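Long-range contacts in oxalate--CoA ligase (Arabidopsis thaliana, PDB 5IE3), which is an AMP-binding enzyme of the ANL clan, pairing a large AMP-binding part with a smaller C-terminal domain: residues E362-G367 and W389-D394; Q438-G443 and G499-R504; A83-A88 and L166-S171; G305-E310 and P325-G330. All coordinates share one frame; numbering follows the deposited sequence.

In the fold
All four contacts reach bound AMP at one end, yet their chemistry differs. Contact 3 is the most central, a buried and largely apolar join between two sheets, about 12 Å from the chain's centre. Contact 1 is a true antiparallel strand pair, partly buried, rich in backbone bonds and edged by His, Glu and Arg side chains. Contact 2, in the C-terminal part, hangs on one arginine with carboxylate partners. Contact 4 lies about 19 Å out yet is mostly buried, one proline exposed, and packs through side-chain carbons without a hydrogen bond between its segments. Strand 308-314 carries Glu310 of contact 4 and also lines contact 1; contacts 2 and 3 touch at Gln502 and Ser171.

Contact 1. Residues E362-G367 and W389-D394; sequences EVCIRG and WFHTGD. With AMP (adenosine monophosphate), chain C.
Glu362 reaches across to the 389-394 chain with both carboxylate oxygens. His391 ND1 gives a nearly straight bond to Glu362 OE1 (2.9 Å) from 63° above the carboxylate plane, while Gly393 N uses the anti lone pair of Glu362 OE2 at 2.8 Å. The Glu362 side chain is extended, CG anti to the backbone N (chi1 -173°). Over the centre of the His391 ring sits Cys364 SG, 3.5 Å from the centroid, so this imidazole is held at its edge and on one face. Farther along, Arg366 CB rests over the six-membered ring of Trp389, 4.0 Å from its centroid, a CH-pi contact; Arg366 NE forms a salt bridge with Glu344. Behind these side chains, Ile365 and Phe390 form an antiparallel hydrogen-bonded pair, and Cys364 and His391 a non-hydrogen-bonded one. Val363 O takes two donors from Thr392, the backbone N and OG1 (2.7 Å), and OG1 accepts from Asp394 N in an ST turn. That turn presents Asp394, whose OD1 and OD2 receive AMP O2' (2.5 Å) and O3' (2.7 Å), gripping the ribose diol. Strand 344-348 pairs with the other edge of strand 361-366, and strand 308-314 packs against Val363, Phe390 and Thr392.

Contact 2. Residues Q438-G443 and G499-R504; sequences QGVAFG and GKIQRR. With AMP (adenosine monophosphate), chain C; OXD (oxalic acid), chain D.
A single hydrogen bond joins the segments: Arg503 NH1 donates to Ala441 O at 2.9 Å, N-H...O angle 153°. Ala441 O sits off the guanidinium edge, tilted 16° from its plane. A kink in the arginine chain at chi3 (-145°) brings the guanidinium alongside the carbonyl, and Arg503 CD passes 3.3 Å from the same Ala441 O. Charge comes next. Arg503 makes salt bridges through NH1 to Asp427 and through NE to Glu412, and Asp427 also accepts from Ala441 N, so one aspartate ties the strand and the arginine together; these carboxylates would be expected to favour the charged guanidinium. Van der Waals contacts fill in beside the bond. Val440 CG2 lies 3.7 Å from Arg503 NH1, the two side chains sliding past each other in opposite directions, and Phe442 CB sits 4.0 Å from Arg503 O. The apolar pair is Val440 CG2 with Ile501 CG2, at 4.1 Å. Ligand bonds belong to Lys500, whose extended chain carries NZ away from the strand to bound oxalic acid O5 at 2.8 Å, and to AMP O5' at 2.8 Å and O3P at 3.1 Å; Ser289 O is a further partner. Such a reach recalls other ANL enzymes, in which a lysine of the C-terminal domain enters the active site. Strand 436-446 is an edge strand of the C-terminal sheet, paired with 450-459; helix 503-510 covers Val440 and Phe442 through Val506, and helix 423-430 packs on Ala441 and Arg503.

Contact 3. Residues A83-A88 and L166-S171; sequences AAPLNA and LFLHTS. With AMP (adenosine monophosphate), chain C.
The edge strand 82-85 of a five-stranded sheet meets strand 164-169, which runs into the Thr- and Ser-containing loop beside the AMP phosphate. Ala83 and Leu166 form the single bridge between them, and Phe167 N donates to Ala83 O at 2.8 Å. The strands run roughly the same way but diverge by 34°, and beyond the bridge direct pairing gives way to a water that donates to both Pro85 O and Phe167 O, 2.8 Å from each. On the side facing helix 67-78, the Pro85 ring is wedged against two leucines, each crossing it at about a right angle: its CD meets Leu166 CD1 at 3.6 Å and its CG meets Leu168 CD2 at 3.8 Å. Leu166 has CG anti to the backbone N (chi1 171°), which turns CD1 against CD of the proline. Ala84 CB and Phe167 CB make a lighter contact at 4.4 Å. Where the strands have spread apart, Leu86 CD2 comes to the edge of the His169 ring, which stacks on Tyr98. Past His169 the chain brings Ser171 OG to 3.1 Å from AMP O2P, in keeping with the phosphate-side loop that follows this strand in ANL enzymes.

Contact 4. Residues G305-E310 and P325-G330; sequences GAPVLE and PLPEEG. With AMP (adenosine monophosphate), chain C.
The puckered rings of Pro307 and Pro327 cross at about a right angle: the CB-CG edge of Pro307 rests on CG of Pro327, with Pro307 CB 3.7 Å and Pro307 CG 3.8 Å from that Pro327 CG. A flat group meeting a side chain is the Pro325 carbonyl, whose oxygen is approached by Leu309 CD2 at 3.4 Å. Another flat pair lies one residue on, where the extended Glu310 side chain points elsewhere: Glu310 OE2 accepts a hydrogen bond from AMP N6 (3.1 Å, N-H...O 157°) and another from Leu292 N. Leu309 carries most of the contact. Its CG stands anti to its own carbonyl carbon (chi1 -45°), which sends both methyls toward the 325-330 loop. Leu309 CD1 meets Leu326 CD2 at 3.8 Å, the two side chains running obliquely past one another, and Leu309 CD2 lies 4.3 Å from Pro327 CD. Leu326 O accepts from Glu329 N and from Gly330 N, closing a tight turn that presents Pro327 to Pro307. Phe284 of strand 284-287 packs on both Leu309 and Leu326, completing a small apolar cluster. Between the two segments the fit rests on apolar packing; the hydrogen bonds to the strand come from Asn324, just before the loop. The polar chemistry lies beside it: Glu328 and Glu329 both pair with Lys199, and Glu310 binds the adenine amino group.

Contact 1. Residues E362-G367 and W389-D394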
# COMPACT_ATOMS: atom_id res chain seq x y z
N GLU A 362 13.72 0.74 17.82
CA GLU A 362 13.38 0.33 16.47
C GLU A 362 12.33 -0.76 16.49
O GLU A 362 12.46 -1.73 17.20
CB GLU A 362 14.61 -0.15 15.69
CG GLU A 362 14.29 -0.41 14.21
CD GLU A 362 15.52 -0.84 13.41
OE1 GLU A 362 16.57 -1.14 14.04
OE2 GLU A 362 15.45 -0.88 12.17
N VAL A 363 11.27 -0.56 15.71
CA VAL A 363 10.26 -1.58 15.51
C VAL A 363 10.85 -2.74 14.71
O VAL A 363 11.46 -2.54 13.65
CB VAL A 363 9.02 -0.99 14.79
CG1 VAL A 363 7.92 -2.08 14.61
CG2 VAL A 363 8.50 0.20 15.60
N CYS A 364 10.70 -3.95 15.26
CA CYS A 364 11.22 -5.17 14.64
C CYS A 364 10.12 -6.22 14.59
O CYS A 364 9.35 -6.37 15.55
CB CYS A 364 12.44 -5.73 15.41
SG CYS A 364 13.91 -4.64 15.38
N ILE A 365 10.06 -6.97 13.50
CA ILE A 365 8.95 -7.92 13.32
C ILE A 365 9.43 -9.32 13.01
O ILE A 365 10.53 -9.53 12.51
CB ILE A 365 8.00 -7.47 12.18
CG1 ILE A 365 8.76 -7.43 10.85
CG2 ILE A 365 7.37 -6.10 12.53
CD1 ILE A 365 7.83 -7.02 9.61
N ARG A 366 8.57 -10.31 13.29
CA ARG A 366 8.88 -11.67 12.87
C ARG A 366 7.60 -12.43 12.59
O ARG A 366 6.71 -12.51 13.44
CB ARG A 366 9.72 -12.42 13.93
CG ARG A 366 10.14 -13.87 13.46
CD ARG A 366 11.19 -14.48 14.44
NE ARG A 366 10.59 -14.79 15.74
CZ ARG A 366 11.24 -15.35 16.77
NH1 ARG A 366 12.55 -15.67 16.67
NH2 ARG A 366 10.58 -15.61 17.91
N GLY A 367 7.52 -13.04 11.41
CA GLY A 367 6.36 -13.84 11.08
C GLY A 367 6.35 -14.36 9.65
O GLY A 367 7.21 -14.00 8.84
N TRP A 389 14.17 -12.03 13.07
CA TRP A 389 13.58 -10.70 13.26
C TRP A 389 14.05 -9.67 12.23
O TRP A 389 15.23 -9.44 12.08
CB TRP A 389 13.93 -10.15 14.63
CG TRP A 389 13.31 -10.87 15.76
CD1 TRP A 389 13.81 -11.98 16.43
CD2 TRP A 389 12.07 -10.53 16.40
NE1 TRP A 389 12.94 -12.34 17.44
CE2 TRP A 389 11.88 -11.46 17.45
CE3 TRP A 389 11.12 -9.49 16.21
CZ2 TRP A 389 10.77 -11.40 18.30
CZ3 TRP A 389 10.02 -9.44 17.04
CH2 TRP A 389 9.84 -10.40 18.07
N PHE A 390 13.10 -8.99 11.58
CA PHE A 390 13.41 -7.96 10.60
C PHE A 390 13.34 -6.55 11.23
O PHE A 390 12.38 -6.20 11.92
CB PHE A 390 12.44 -8.07 9.40
CG PHE A 390 12.56 -6.94 8.42
CD1 PHE A 390 13.72 -6.77 7.65
CD2 PHE A 390 11.51 -6.04 8.26
CE1 PHE A 390 13.84 -5.72 6.75
CE2 PHE A 390 11.62 -4.95 7.36
CZ PHE A 390 12.79 -4.80 6.60
N HIS A 391 14.39 -5.76 10.98
CA HIS A 391 14.49 -4.38 11.47
C HIS A 391 13.81 -3.42 10.48
O HIS A 391 14.28 -3.27 9.35
CB HIS A 391 15.96 -4.01 11.68
CG HIS A 391 16.56 -4.69 12.86
ND1 HIS A 391 17.05 -4.00 13.95
CD2 HIS A 391 16.69 -6.01 13.16
CE1 HIS A 391 17.47 -4.86 14.87
NE2 HIS A 391 17.26 -6.09 14.41
N THR A 392 12.71 -2.80 10.88
CA THR A 392 11.90 -1.99 9.96
C THR A 392 12.52 -0.65 9.56
O THR A 392 12.12 -0.07 8.56
CB THR A 392 10.51 -1.63 10.53
OG1 THR A 392 10.68 -0.81 11.70
CG2 THR A 392 9.73 -2.91 10.88
N GLY A 393 13.43 -0.14 10.38
CA GLY A 393 13.97 1.19 10.18
C GLY A 393 13.08 2.27 10.76
O GLY A 393 13.36 3.45 10.59
N ASP A 394 11.98 1.88 11.41
CA ASP A 394 11.06 2.83 12.06
C ASP A 394 11.29 2.85 13.56
O ASP A 394 11.47 1.81 14.19
CB ASP A 394 9.59 2.46 11.79
CG ASP A 394 9.24 2.54 10.32
OD1 ASP A 394 9.52 3.60 9.67
OD2 ASP A 394 8.72 1.52 9.79
P AMP C . 7.12 1.23 1.71
O1P AMP C . 7.34 -0.20 2.19
O2P AMP C . 8.32 1.87 1.07
O3P AMP C . 5.84 1.46 0.94
O5' AMP C . 6.98 2.12 3.04
C5' AMP C . 6.90 1.53 4.34
C4' AMP C . 7.10 2.60 5.40
O4' AMP C . 5.95 3.48 5.46
C3' AMP C . 7.20 2.09 6.82
O3' AMP C . 8.47 1.52 7.11
C2' AMP C . 6.89 3.35 7.63
O2' AMP C . 8.04 4.18 7.68
C1' AMP C . 5.83 4.02 6.75
N9 AMP C . 4.46 3.78 7.22
C8 AMP C . 3.64 2.78 6.85
N7 AMP C . 2.43 2.88 7.48
C5 AMP C . 2.51 4.00 8.27
C6 AMP C . 1.62 4.72 9.21
N6 AMP C . 0.36 4.27 9.42
N1 AMP C . 2.11 5.83 9.82
C2 AMP C . 3.35 6.29 9.58
N3 AMP C . 4.22 5.68 8.75
C4 AMP C . 3.85 4.57 8.08

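Contact 2. Residues Q438-G443 and G499-R504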
# COMPACT_ATOMS: atom_id res chain seq x y z
N GLN A 438 -2.42 21.27 3.04
CA GLN A 438 -1.42 20.19 3.15
C GLN A 438 -0.17 20.71 3.84
O GLN A 438 0.12 21.90 3.77
CB GLN A 438 -1.05 19.65 1.77
CG GLN A 438 -2.13 18.84 1.10
CD GLN A 438 -1.69 18.30 -0.25
OE1 GLN A 438 -0.89 17.37 -0.32
NE2 GLN A 438 -2.20 18.90 -1.34
N GLY A 439 0.59 19.84 4.49
CA GLY A 439 1.82 20.28 5.14
C GLY A 439 2.83 19.17 5.31
O GLY A 439 2.45 18.01 5.44
N VAL A 440 4.12 19.51 5.33
CA VAL A 440 5.15 18.52 5.55
C VAL A 440 6.38 19.14 6.21
O VAL A 440 6.92 20.16 5.73
CB VAL A 440 5.56 17.81 4.22
CG1 VAL A 440 6.03 18.83 3.18
CG2 VAL A 440 6.63 16.77 4.48
N ALA A 441 6.80 18.55 7.33
CA ALA A 441 7.99 19.02 8.05
C ALA A 441 9.19 18.19 7.62
O ALA A 441 9.02 17.06 7.18
CB ALA A 441 7.79 18.93 9.56
N PHE A 442 10.39 18.76 7.72
CA PHE A 442 11.60 18.08 7.29
C PHE A 442 12.86 18.68 7.92
O PHE A 442 12.87 19.85 8.31
CB PHE A 442 11.74 18.08 5.75
CG PHE A 442 11.60 19.47 5.11
CD1 PHE A 442 12.71 20.31 4.97
CD2 PHE A 442 10.37 19.91 4.64
CE1 PHE A 442 12.59 21.57 4.36
CE2 PHE A 442 10.22 21.16 4.02
CZ PHE A 442 11.34 22.00 3.88
N GLY A 443 13.91 17.85 8.02
CA GLY A 443 15.17 18.28 8.60
C GLY A 443 16.07 18.94 7.56
O GLY A 443 16.07 18.56 6.39
N GLY A 499 1.44 7.45 -3.01
CA GLY A 499 0.72 8.51 -2.31
C GLY A 499 1.42 9.13 -1.11
O GLY A 499 0.76 9.65 -0.21
N LYS A 500 2.75 9.07 -1.09
CA LYS A 500 3.55 9.64 -0.00
C LYS A 500 4.32 10.87 -0.48
O LYS A 500 4.78 10.93 -1.62
CB LYS A 500 4.55 8.62 0.56
CG LYS A 500 3.92 7.28 0.91
CD LYS A 500 4.91 6.32 1.61
CE LYS A 500 4.38 4.87 1.52
NZ LYS A 500 5.00 3.98 2.56
N ILE A 501 4.42 11.87 0.38
CA ILE A 501 5.32 12.99 0.14
C ILE A 501 6.68 12.53 0.64
O ILE A 501 6.77 12.05 1.76
CB ILE A 501 4.86 14.25 0.88
CG1 ILE A 501 3.41 14.59 0.50
CG2 ILE A 501 5.83 15.40 0.65
CD1 ILE A 501 2.77 15.67 1.37
N GLN A 502 7.73 12.64 -0.15
CA GLN A 502 9.05 12.22 0.33
C GLN A 502 9.80 13.40 0.95
O GLN A 502 10.15 14.34 0.23
CB GLN A 502 9.86 11.61 -0.80
CG GLN A 502 9.91 10.08 -0.81
CD GLN A 502 10.64 9.55 -2.02
OE1 GLN A 502 11.49 8.66 -1.92
NE2 GLN A 502 10.32 10.09 -3.19
N ARG A 503 10.07 13.35 2.26
CA ARG A 503 10.65 14.50 2.99
C ARG A 503 11.95 15.05 2.38
O ARG A 503 12.10 16.27 2.25
CB ARG A 503 10.91 14.15 4.46
CG ARG A 503 9.65 14.07 5.30
CD ARG A 503 9.93 13.89 6.77
NE ARG A 503 8.88 13.04 7.33
CZ ARG A 503 7.64 13.45 7.62
NH1 ARG A 503 7.28 14.72 7.43
NH2 ARG A 503 6.77 12.58 8.10
N ARG A 504 12.90 14.18 2.04
CA ARG A 504 14.16 14.66 1.50
C ARG A 504 13.98 15.36 0.14
O ARG A 504 14.67 16.34 -0.15
CB ARG A 504 15.18 13.51 1.39
CG ARG A 504 14.82 12.40 0.42
CD ARG A 504 15.91 11.33 0.41
NE ARG A 504 15.61 10.22 -0.49
CZ ARG A 504 15.94 10.19 -1.78
NH1 ARG A 504 16.58 11.22 -2.32
NH2 ARG A 504 15.62 9.13 -2.53
P AMP C . 7.12 1.23 1.71
O1P AMP C . 7.34 -0.20 2.19
O2P AMP C . 8.32 1.87 1.07
O3P AMP C . 5.84 1.46 0.94
O5' AMP C . 6.98 2.12 3.04
C5' AMP C . 6.90 1.53 4.34
C4' AMP C . 7.10 2.60 5.40
O4' AMP C . 5.95 3.48 5.46
C3' AMP C . 7.20 2.09 6.82
O3' AMP C . 8.47 1.52 7.11
C2' AMP C . 6.89 3.35 7.63
O2' AMP C . 8.04 4.18 7.68
C1' AMP C . 5.83 4.02 6.75
N9 AMP C . 4.46 3.78 7.22
C8 AMP C . 3.64 2.78 6.85
N7 AMP C . 2.43 2.88 7.48
C5 AMP C . 2.51 4.00 8.27
C6 AMP C . 1.62 4.72 9.21
N6 AMP C . 0.36 4.27 9.42
N1 AMP C . 2.11 5.83 9.82
C2 AMP C . 3.35 6.29 9.58
N3 AMP C . 4.22 5.68 8.75
C4 AMP C . 3.85 4.57 8.08
C1 OXD D . 3.33 0.47 2.39
C2 OXD D . 2.15 -0.28 2.84
O3 OXD D . 4.23 -0.22 1.81
O4 OXD D . 2.37 -1.52 2.89
O5 OXD D . 3.36 1.70 2.62
O6 OXD D . 1.05 0.30 3.13

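Contact 3. Residues A83-A88 and L166-S171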
# COMPACT_ATOMS: atom_id res chain seq x y z
N ALA A 83 4.89 -12.87 -9.89
CA ALA A 83 4.38 -11.64 -10.58
C ALA A 83 5.22 -10.42 -10.17
O ALA A 83 5.47 -10.23 -8.98
CB ALA A 83 2.90 -11.39 -10.26
N ALA A 84 5.67 -9.64 -11.16
CA ALA A 84 6.38 -8.38 -10.92
C ALA A 84 5.56 -7.23 -11.52
O ALA A 84 5.78 -6.83 -12.68
CB ALA A 84 7.80 -8.42 -11.53
N PRO A 85 4.60 -6.71 -10.75
CA PRO A 85 3.80 -5.58 -11.27
C PRO A 85 4.65 -4.30 -11.32
O PRO A 85 5.45 -4.04 -10.43
CB PRO A 85 2.64 -5.48 -10.28
CG PRO A 85 3.10 -6.23 -9.03
CD PRO A 85 4.12 -7.22 -9.46
N LEU A 86 4.51 -3.53 -12.39
CA LEU A 86 5.32 -2.34 -12.58
C LEU A 86 4.42 -1.14 -12.95
O LEU A 86 3.43 -1.28 -13.67
CB LEU A 86 6.38 -2.58 -13.67
CG LEU A 86 7.47 -3.61 -13.35
CD1 LEU A 86 8.35 -3.87 -14.57
CD2 LEU A 86 8.32 -3.09 -12.19
N ASN A 87 4.79 0.03 -12.44
CA ASN A 87 4.12 1.29 -12.71
C ASN A 87 4.03 1.57 -14.22
O ASN A 87 5.06 1.67 -14.86
CB ASN A 87 4.90 2.40 -11.97
CG ASN A 87 4.17 3.75 -11.97
OD1 ASN A 87 3.29 3.99 -12.79
ND2 ASN A 87 4.54 4.64 -11.02
N ALA A 88 2.81 1.72 -14.77
CA ALA A 88 2.65 2.00 -16.19
C ALA A 88 3.32 3.32 -16.60
O ALA A 88 3.57 3.56 -17.79
CB ALA A 88 1.16 2.02 -16.57
N LEU A 166 5.37 -12.92 -5.72
CA LEU A 166 5.29 -11.47 -5.89
C LEU A 166 6.67 -10.88 -5.71
O LEU A 166 7.38 -11.25 -4.79
CB LEU A 166 4.28 -10.86 -4.88
CG LEU A 166 4.24 -9.33 -4.80
CD1 LEU A 166 3.92 -8.73 -6.16
CD2 LEU A 166 3.22 -8.87 -3.72
N PHE A 167 7.06 -10.01 -6.63
CA PHE A 167 8.36 -9.34 -6.55
C PHE A 167 8.14 -7.85 -6.71
O PHE A 167 7.56 -7.43 -7.71
CB PHE A 167 9.33 -9.82 -7.64
CG PHE A 167 10.71 -9.16 -7.55
CD1 PHE A 167 11.68 -9.67 -6.72
CD2 PHE A 167 11.02 -8.03 -8.32
CE1 PHE A 167 12.95 -9.07 -6.63
CE2 PHE A 167 12.29 -7.41 -8.23
CZ PHE A 167 13.25 -7.95 -7.39
N LEU A 168 8.61 -7.07 -5.74
CA LEU A 168 8.43 -5.60 -5.71
C LEU A 168 9.75 -4.96 -5.34
O LEU A 168 10.69 -5.67 -4.98
CB LEU A 168 7.35 -5.17 -4.71
CG LEU A 168 5.95 -5.68 -5.06
CD1 LEU A 168 5.02 -5.48 -3.89
CD2 LEU A 168 5.40 -4.95 -6.33
N HIS A 169 9.86 -3.64 -5.45
CA HIS A 169 11.09 -2.99 -4.98
C HIS A 169 10.72 -1.95 -3.95
O HIS A 169 9.59 -1.46 -3.93
CB HIS A 169 11.94 -2.39 -6.14
CG HIS A 169 11.19 -1.47 -7.05
ND1 HIS A 169 10.48 -1.91 -8.15
CD2 HIS A 169 11.05 -0.11 -7.04
CE1 HIS A 169 9.92 -0.88 -8.76
NE2 HIS A 169 10.26 0.22 -8.11
N THR A 170 11.65 -1.66 -3.05
CA THR A 170 11.42 -0.65 -2.00
C THR A 170 11.51 0.77 -2.57
O THR A 170 12.08 0.99 -3.65
CB THR A 170 12.42 -0.80 -0.85
OG1 THR A 170 13.76 -0.66 -1.34
CG2 THR A 170 12.25 -2.19 -0.20
N SER A 171 10.92 1.72 -1.83
CA SER A 171 10.73 3.12 -2.24
C SER A 171 11.96 4.01 -2.37
O SER A 171 11.95 4.97 -3.14
CB SER A 171 9.81 3.81 -1.23
OG SER A 171 10.48 3.90 0.02
P AMP C . 7.12 1.23 1.71
O1P AMP C . 7.34 -0.20 2.19
O2P AMP C . 8.32 1.87 1.07
O3P AMP C . 5.84 1.46 0.94
O5' AMP C . 6.98 2.12 3.04
C5' AMP C . 6.90 1.53 4.34
C4' AMP C . 7.10 2.60 5.40
O4' AMP C . 5.95 3.48 5.46
C3' AMP C . 7.20 2.09 6.82
O3' AMP C . 8.47 1.52 7.11
C2' AMP C . 6.89 3.35 7.63
O2' AMP C . 8.04 4.18 7.68
C1' AMP C . 5.83 4.02 6.75
N9 AMP C . 4.46 3.78 7.22
C8 AMP C . 3.64 2.78 6.85
N7 AMP C . 2.43 2.88 7.48
C5 AMP C . 2.51 4.00 8.27
C6 AMP C . 1.62 4.72 9.21
N6 AMP C . 0.36 4.27 9.42
N1 AMP C . 2.11 5.83 9.82
C2 AMP C . 3.35 6.29 9.58
N3 AMP C . 4.22 5.68 8.75
C4 AMP C . 3.85 4.57 8.08
O HOH W 1 7.78 -5.38 -9.53

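Contact 4. Residues G305-E310 and P325-G330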
# COMPACT_ATOMS: atom_id res chain seq x y z
N GLY A 305 -19.25 9.23 8.94
CA GLY A 305 -19.96 8.54 10.02
C GLY A 305 -19.53 7.10 10.28
O GLY A 305 -20.30 6.30 10.79
N ALA A 306 -18.29 6.76 9.93
CA ALA A 306 -17.79 5.40 10.13
C ALA A 306 -16.46 5.46 10.90
O ALA A 306 -15.74 6.43 10.76
CB ALA A 306 -17.61 4.67 8.77
N PRO A 307 -16.17 4.43 11.72
CA PRO A 307 -14.92 4.40 12.49
C PRO A 307 -13.73 4.33 11.53
O PRO A 307 -13.77 3.58 10.54
CB PRO A 307 -15.04 3.14 13.36
CG PRO A 307 -15.98 2.23 12.56
CD PRO A 307 -16.97 3.20 11.91
N VAL A 308 -12.70 5.12 11.82
CA VAL A 308 -11.51 5.16 10.96
C VAL A 308 -10.37 4.44 11.67
O VAL A 308 -9.92 4.86 12.76
CB VAL A 308 -11.09 6.61 10.63
CG1 VAL A 308 -9.69 6.63 10.00
CG2 VAL A 308 -12.14 7.29 9.68
N LEU A 309 -9.92 3.34 11.07
CA LEU A 309 -8.92 2.43 11.66
C LEU A 309 -7.62 2.56 10.92
O LEU A 309 -7.53 2.21 9.71
CB LEU A 309 -9.40 0.97 11.61
CG LEU A 309 -10.87 0.76 12.02
CD1 LEU A 309 -11.25 -0.68 11.90
CD2 LEU A 309 -11.12 1.27 13.51
N GLU A 310 -6.59 3.01 11.65
CA GLU A 310 -5.27 3.18 11.06
C GLU A 310 -4.41 1.92 11.23
O GLU A 310 -4.42 1.29 12.30
CB GLU A 310 -4.54 4.37 11.70
CG GLU A 310 -3.27 4.69 10.93
CD GLU A 310 -2.52 5.90 11.45
OE1 GLU A 310 -2.84 6.41 12.54
OE2 GLU A 310 -1.57 6.32 10.73
N PRO A 325 -7.94 -2.07 16.06
CA PRO A 325 -8.96 -3.12 15.91
C PRO A 325 -10.32 -2.54 15.51
O PRO A 325 -10.49 -1.32 15.57
CB PRO A 325 -9.03 -3.73 17.31
CG PRO A 325 -8.82 -2.51 18.21
CD PRO A 325 -7.82 -1.62 17.47
N LEU A 326 -11.27 -3.31 15.19
CA LEU A 326 -12.71 -3.00 15.07
C LEU A 326 -13.25 -2.50 16.39
O LEU A 326 -12.76 -2.89 17.44
CB LEU A 326 -13.49 -4.23 14.61
CG LEU A 326 -13.18 -4.75 13.20
CD1 LEU A 326 -13.91 -6.05 12.93
CD2 LEU A 326 -13.53 -3.70 12.16
N PRO A 327 -14.13 -1.56 16.40
CA PRO A 327 -14.72 -1.05 17.64
C PRO A 327 -15.23 -2.14 18.58
O PRO A 327 -15.09 -2.03 19.80
CB PRO A 327 -15.88 -0.17 17.13
CG PRO A 327 -15.33 0.40 15.86
CD PRO A 327 -14.55 -0.76 15.23
N GLU A 328 -15.79 -3.21 18.00
CA GLU A 328 -16.34 -4.30 18.80
C GLU A 328 -15.23 -5.07 19.51
O GLU A 328 -15.49 -5.80 20.44
CB GLU A 328 -17.17 -5.26 17.92
CG GLU A 328 -16.32 -6.13 16.98
CD GLU A 328 -17.08 -6.61 15.73
OE1 GLU A 328 -17.54 -5.77 14.93
OE2 GLU A 328 -17.20 -7.85 15.56
N GLU A 329 -13.98 -4.89 19.08
CA GLU A 329 -12.88 -5.61 19.73
C GLU A 329 -12.04 -4.71 20.64
O GLU A 329 -11.42 -5.19 21.58
CB GLU A 329 -11.98 -6.29 18.68
CG GLU A 329 -12.68 -7.39 17.86
CD GLU A 329 -13.15 -8.57 18.70
OE1 GLU A 329 -12.47 -8.93 19.69
OE2 GLU A 329 -14.23 -9.14 18.39
N GLY A 330 -12.00 -3.41 20.37
CA GLY A 330 -11.19 -2.48 21.17
C GLY A 330 -11.22 -1.08 20.60
O GLY A 330 -11.75 -0.87 19.51
P AMP C . 7.12 1.23 1.71
O1P AMP C . 7.34 -0.20 2.19
O2P AMP C . 8.32 1.87 1.07
O3P AMP C . 5.84 1.46 0.94
O5' AMP C . 6.98 2.12 3.04
C5' AMP C . 6.90 1.53 4.34
C4' AMP C . 7.10 2.60 5.40
O4' AMP C . 5.95 3.48 5.46
C3' AMP C . 7.20 2.09 6.82
O3' AMP C . 8.47 1.52 7.11
C2' AMP C . 6.89 3.35 7.63
O2' AMP C . 8.04 4.18 7.68
C1' AMP C . 5.83 4.02 6.75
N9 AMP C . 4.46 3.78 7.22
C8 AMP C . 3.64 2.78 6.85
N7 AMP C . 2.43 2.88 7.48
C5 AMP C . 2.51 4.00 8.27
C6 AMP C . 1.62 4.72 9.21
N6 AMP C . 0.36 4.27 9.42
N1 AMP C . 2.11 5.83 9.82
C2 AMP C . 3.35 6.29 9.58
N3 AMP C . 4.22 5.68 8.75
C4 AMP C . 3.85 4.57 8.08